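Local coordinates for hydrophilic protein, virA protein (Chromobacterium violaceum, PDB 3BO6) that probably acts as a phosphothreonine lyase effector of the SpvC family, removing phosphate from phosphothreonine by elimination rather than by hydrolysis, at residues M43-Q56 / S59-E71. Residues are numbered along the deposited sequence; the frame is centred on the assembly and turned at random. Where two conformers were deposited one is given.
Sequences MRQSGFFAMSQGFQ and SHGGDVFMHAHRE
Gln56 and His69 face each other as an antiparallel hydrogen-bonded pair where strand 55-59 returns as strand 65-70. Gln56 N donates to His69 O at 2.8 Å, and His69 N answers to Gln56 O at 3.0 Å. Both side chains rise on the same face of the sheet: His69 CG sits between its own backbone N and carbonyl carbon (chi1 70°), which brings the imidazole under Gln56 CB, 4.0 Å from the His69 ring centroid. Gln56 thus packs through CB, its amide plane turned 66° from the ring. A water donates to Gln56 O and is hydrogen-bonded to His69 ND1, tying ring to backbone.

Phe55 and Arg70 form the neighbouring non-hydrogen-bonded pair on the other face. They run side by side: Arg70 CG lies over one face of Phe55, 3.8 Å from its centroid, in a CH-pi contact, Phe55 CZ lies over a guanidinium face, and Arg70 NH1 continues to a salt bridge with Asp112. Beyond them Glu71 N bonds to Gly54 O at 3.1 Å; at Gly54, in a type I' turn, a CB would jam against the carbonyl O of Gln53, which calls for glycine.

Farther along this buried face, Met43 leaves helix 40-44 with CG anti to its N (chi1 -175°), and its extended chain brings CE to Ala68 CB at 3.9 Å; the small alanine also meets Phe55 CD2. Met66 CE packs on Met43 CB. The buried face therefore combines thioether and methyl packing with a CH-pi contact and a paired guanidinium, whereas the other joins through backbone bonds, a water and a CH-pi contact.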
# COMPACT_ATOMS: atom_id res chain seq x y z
N MET A 43 4.16 -18.38 -1.33
CA MET A 43 4.80 -17.23 -1.93
C MET A 43 6.30 -17.17 -1.60
O MET A 43 7.10 -16.70 -2.42
CB MET A 43 4.10 -15.93 -1.56
CG MET A 43 4.69 -14.75 -2.29
SD MET A 43 3.60 -13.34 -2.37
CE MET A 43 4.64 -12.22 -3.30
N ARG A 44 6.71 -17.71 -0.45
CA ARG A 44 8.13 -17.80 -0.13
C ARG A 44 8.90 -18.65 -1.14
O ARG A 44 10.11 -18.47 -1.34
CB ARG A 44 8.32 -18.39 1.28
CG ARG A 44 7.69 -17.57 2.40
CD ARG A 44 8.12 -18.11 3.77
NE ARG A 44 9.52 -17.82 4.03
CZ ARG A 44 10.48 -18.73 4.12
NH1 ARG A 44 10.20 -20.02 4.01
NH2 ARG A 44 11.73 -18.34 4.35
N GLN A 45 8.20 -19.59 -1.78
CA GLN A 45 8.83 -20.51 -2.71
C GLN A 45 8.86 -20.00 -4.14
O GLN A 45 9.22 -20.73 -5.07
CB GLN A 45 8.14 -21.87 -2.66
CG GLN A 45 8.27 -22.53 -1.32
CD GLN A 45 9.72 -22.72 -0.93
OE1 GLN A 45 10.55 -23.07 -1.77
NE2 GLN A 45 10.03 -22.49 0.35
N SER A 46 8.52 -18.73 -4.32
CA SER A 46 8.51 -18.17 -5.66
C SER A 46 9.90 -18.18 -6.24
O SER A 46 10.09 -18.20 -7.45
CB SER A 46 8.01 -16.73 -5.64
OG SER A 46 6.67 -16.69 -5.18
N GLY A 47 10.88 -18.15 -5.34
CA GLY A 47 12.27 -18.03 -5.71
C GLY A 47 12.50 -17.00 -6.80
O GLY A 47 12.12 -15.82 -6.69
N PHE A 48 13.12 -17.49 -7.86
CA PHE A 48 13.56 -16.69 -8.99
C PHE A 48 12.38 -16.04 -9.70
O PHE A 48 12.45 -14.89 -10.11
CB PHE A 48 14.29 -17.63 -9.96
CG PHE A 48 15.43 -16.99 -10.69
CD1 PHE A 48 15.40 -16.87 -12.06
CD2 PHE A 48 16.55 -16.54 -10.00
CE1 PHE A 48 16.45 -16.30 -12.74
CE2 PHE A 48 17.60 -15.97 -10.67
CZ PHE A 48 17.55 -15.84 -12.05
N PHE A 49 11.30 -16.80 -9.83
CA PHE A 49 10.16 -16.37 -10.63
C PHE A 49 9.00 -17.34 -10.48
O PHE A 49 9.15 -18.56 -10.60
CB PHE A 49 10.57 -16.29 -12.11
CG PHE A 49 9.43 -15.97 -13.04
CD1 PHE A 49 8.97 -14.67 -13.17
CD2 PHE A 49 8.82 -16.97 -13.78
CE1 PHE A 49 7.93 -14.37 -14.03
CE2 PHE A 49 7.77 -16.68 -14.64
CZ PHE A 49 7.33 -15.37 -14.76
N ALA A 50 7.83 -16.78 -10.18
CA ALA A 50 6.57 -17.53 -10.21
C ALA A 50 5.49 -16.55 -10.59
O ALA A 50 5.75 -15.35 -10.62
CB ALA A 50 6.29 -18.15 -8.85
N MET A 51 4.30 -17.05 -10.89
CA MET A 51 3.18 -16.19 -11.30
C MET A 51 1.88 -16.60 -10.62
O MET A 51 1.61 -17.80 -10.42
CB MET A 51 2.93 -16.28 -12.81
CG MET A 51 4.05 -15.81 -13.70
SD MET A 51 4.17 -14.01 -13.76
CE MET A 51 2.49 -13.50 -14.09
N SER A 52 1.06 -15.61 -10.29
CA SER A 52 -0.33 -15.87 -9.90
C SER A 52 -1.18 -14.66 -10.25
O SER A 52 -0.81 -13.53 -9.92
CB SER A 52 -0.43 -16.18 -8.41
OG SER A 52 -1.78 -16.49 -8.07
N GLN A 53 -2.31 -14.90 -10.91
CA GLN A 53 -3.27 -13.85 -11.24
C GLN A 53 -2.65 -12.68 -12.00
O GLN A 53 -3.05 -11.53 -11.83
CB GLN A 53 -3.96 -13.34 -9.97
CG GLN A 53 -4.74 -14.43 -9.23
CD GLN A 53 -6.04 -14.78 -9.92
OE1 GLN A 53 -6.47 -14.09 -10.84
NE2 GLN A 53 -6.69 -15.85 -9.47
N GLY A 54 -1.65 -12.98 -12.82
CA GLY A 54 -1.00 -11.93 -13.59
C GLY A 54 0.04 -11.11 -12.83
O GLY A 54 0.61 -10.17 -13.39
N PHE A 55 0.31 -11.49 -11.58
CA PHE A 55 1.37 -10.88 -10.79
C PHE A 55 2.62 -11.77 -10.85
O PHE A 55 2.54 -12.98 -10.62
CB PHE A 55 0.93 -10.71 -9.32
CG PHE A 55 -0.01 -9.56 -9.08
CD1 PHE A 55 -1.37 -9.67 -9.37
CD2 PHE A 55 0.45 -8.37 -8.54
CE1 PHE A 55 -2.23 -8.59 -9.13
CE2 PHE A 55 -0.40 -7.31 -8.29
CZ PHE A 55 -1.73 -7.41 -8.60
N GLN A 56 3.76 -11.19 -11.20
CA GLN A 56 5.05 -11.86 -11.09
C GLN A 56 5.46 -11.90 -9.63
O GLN A 56 5.38 -10.89 -8.93
CB GLN A 56 6.10 -11.09 -11.89
CG GLN A 56 5.77 -10.96 -13.37
CD GLN A 56 6.86 -10.26 -14.18
OE1 GLN A 56 6.78 -10.16 -15.40
NE2 GLN A 56 7.88 -9.78 -13.49
N SER A 59 10.96 -14.32 -4.58
CA SER A 59 11.45 -14.45 -3.22
C SER A 59 12.74 -15.27 -3.18
O SER A 59 12.69 -16.50 -3.12
CB SER A 59 10.40 -15.11 -2.33
OG SER A 59 10.83 -15.18 -0.99
N HIS A 60 13.88 -14.59 -3.21
CA HIS A 60 15.17 -15.27 -3.16
C HIS A 60 16.19 -14.55 -2.26
O HIS A 60 16.01 -13.38 -1.93
CB HIS A 60 15.73 -15.48 -4.57
CG HIS A 60 15.89 -14.22 -5.36
ND1 HIS A 60 15.06 -13.88 -6.41
CD2 HIS A 60 16.77 -13.20 -5.23
CE1 HIS A 60 15.44 -12.72 -6.90
NE2 HIS A 60 16.47 -12.28 -6.21
N GLY A 61 17.25 -15.26 -1.90
CA GLY A 61 18.14 -14.90 -0.79
C GLY A 61 18.72 -13.51 -0.57
O GLY A 61 19.43 -13.30 0.41
N GLY A 62 18.43 -12.55 -1.46
CA GLY A 62 18.99 -11.21 -1.34
C GLY A 62 18.45 -10.28 -0.25
O GLY A 62 19.22 -9.62 0.44
N ASP A 63 17.14 -10.20 -0.11
CA ASP A 63 16.55 -9.35 0.93
C ASP A 63 15.52 -10.16 1.68
O ASP A 63 15.37 -11.37 1.45
CB ASP A 63 15.92 -8.08 0.32
CG ASP A 63 15.92 -6.87 1.29
OD1 ASP A 63 16.06 -5.74 0.79
OD2 ASP A 63 15.77 -7.04 2.52
N VAL A 64 14.80 -9.51 2.58
CA VAL A 64 13.90 -10.20 3.48
C VAL A 64 12.42 -9.99 3.13
O VAL A 64 11.57 -10.10 3.99
CB VAL A 64 14.18 -9.81 4.95
CG1 VAL A 64 15.65 -10.10 5.30
CG2 VAL A 64 13.85 -8.36 5.21
N PHE A 65 12.13 -9.74 1.86
CA PHE A 65 10.73 -9.58 1.44
C PHE A 65 10.40 -10.55 0.32
O PHE A 65 11.29 -11.11 -0.34
CB PHE A 65 10.49 -8.15 0.95
CG PHE A 65 10.75 -7.08 1.99
CD1 PHE A 65 9.78 -6.75 2.93
CD2 PHE A 65 11.96 -6.40 2.02
CE1 PHE A 65 10.01 -5.78 3.89
CE2 PHE A 65 12.19 -5.41 2.97
CZ PHE A 65 11.22 -5.10 3.90
N MET A 66 9.11 -10.78 0.14
CA MET A 66 8.59 -11.46 -1.03
C MET A 66 7.79 -10.43 -1.82
O MET A 66 7.05 -9.63 -1.24
CB MET A 66 7.72 -12.66 -0.65
CG MET A 66 8.46 -13.64 0.23
SD MET A 66 7.76 -13.69 1.87
CE MET A 66 6.12 -14.19 1.41
N HIS A 67 7.97 -10.42 -3.14
CA HIS A 67 7.48 -9.32 -3.97
C HIS A 67 6.44 -9.80 -4.97
O HIS A 67 6.55 -10.90 -5.52
CB HIS A 67 8.64 -8.73 -4.76
CG HIS A 67 9.83 -8.36 -3.93
ND1 HIS A 67 10.05 -7.08 -3.49
CD2 HIS A 67 10.86 -9.11 -3.45
CE1 HIS A 67 11.16 -7.04 -2.78
NE2 HIS A 67 11.67 -8.26 -2.74
N ALA A 68 5.49 -8.93 -5.28
CA ALA A 68 4.50 -9.18 -6.31
C ALA A 68 4.38 -7.92 -7.15
O ALA A 68 4.24 -6.82 -6.61
CB ALA A 68 3.15 -9.51 -5.67
N HIS A 69 4.38 -8.08 -8.47
CA HIS A 69 4.11 -6.94 -9.34
C HIS A 69 3.45 -7.40 -10.63
O HIS A 69 3.82 -8.42 -11.17
CB HIS A 69 5.36 -6.11 -9.63
CG HIS A 69 6.35 -6.80 -10.51
ND1 HIS A 69 7.36 -7.59 -10.01
CD2 HIS A 69 6.49 -6.81 -11.86
CE1 HIS A 69 8.08 -8.06 -11.02
NE2 HIS A 69 7.57 -7.60 -12.15
N ARG A 70 2.48 -6.64 -11.11
CA ARG A 70 1.80 -7.00 -12.35
C ARG A 70 2.75 -7.02 -13.53
O ARG A 70 3.54 -6.10 -13.73
CB ARG A 70 0.69 -6.01 -12.65
CG ARG A 70 -0.54 -6.17 -11.78
CD ARG A 70 -1.66 -5.28 -12.27
NE ARG A 70 -2.95 -5.64 -11.68
CZ ARG A 70 -3.69 -4.82 -10.94
NH1 ARG A 70 -3.27 -3.59 -10.68
NH2 ARG A 70 -4.86 -5.23 -10.46
N GLU A 71 2.67 -8.09 -14.32
CA GLU A 71 3.39 -8.18 -15.56
C GLU A 71 2.95 -7.04 -16.47
O GLU A 71 3.76 -6.45 -17.18
CB GLU A 71 3.13 -9.54 -16.20
CG GLU A 71 3.84 -9.78 -17.50
CD GLU A 71 3.58 -11.17 -18.01
OE1 GLU A 71 3.74 -12.14 -17.23
OE2 GLU A 71 3.20 -11.31 -19.17
O HOH W 1 7.82 -9.51 -8.29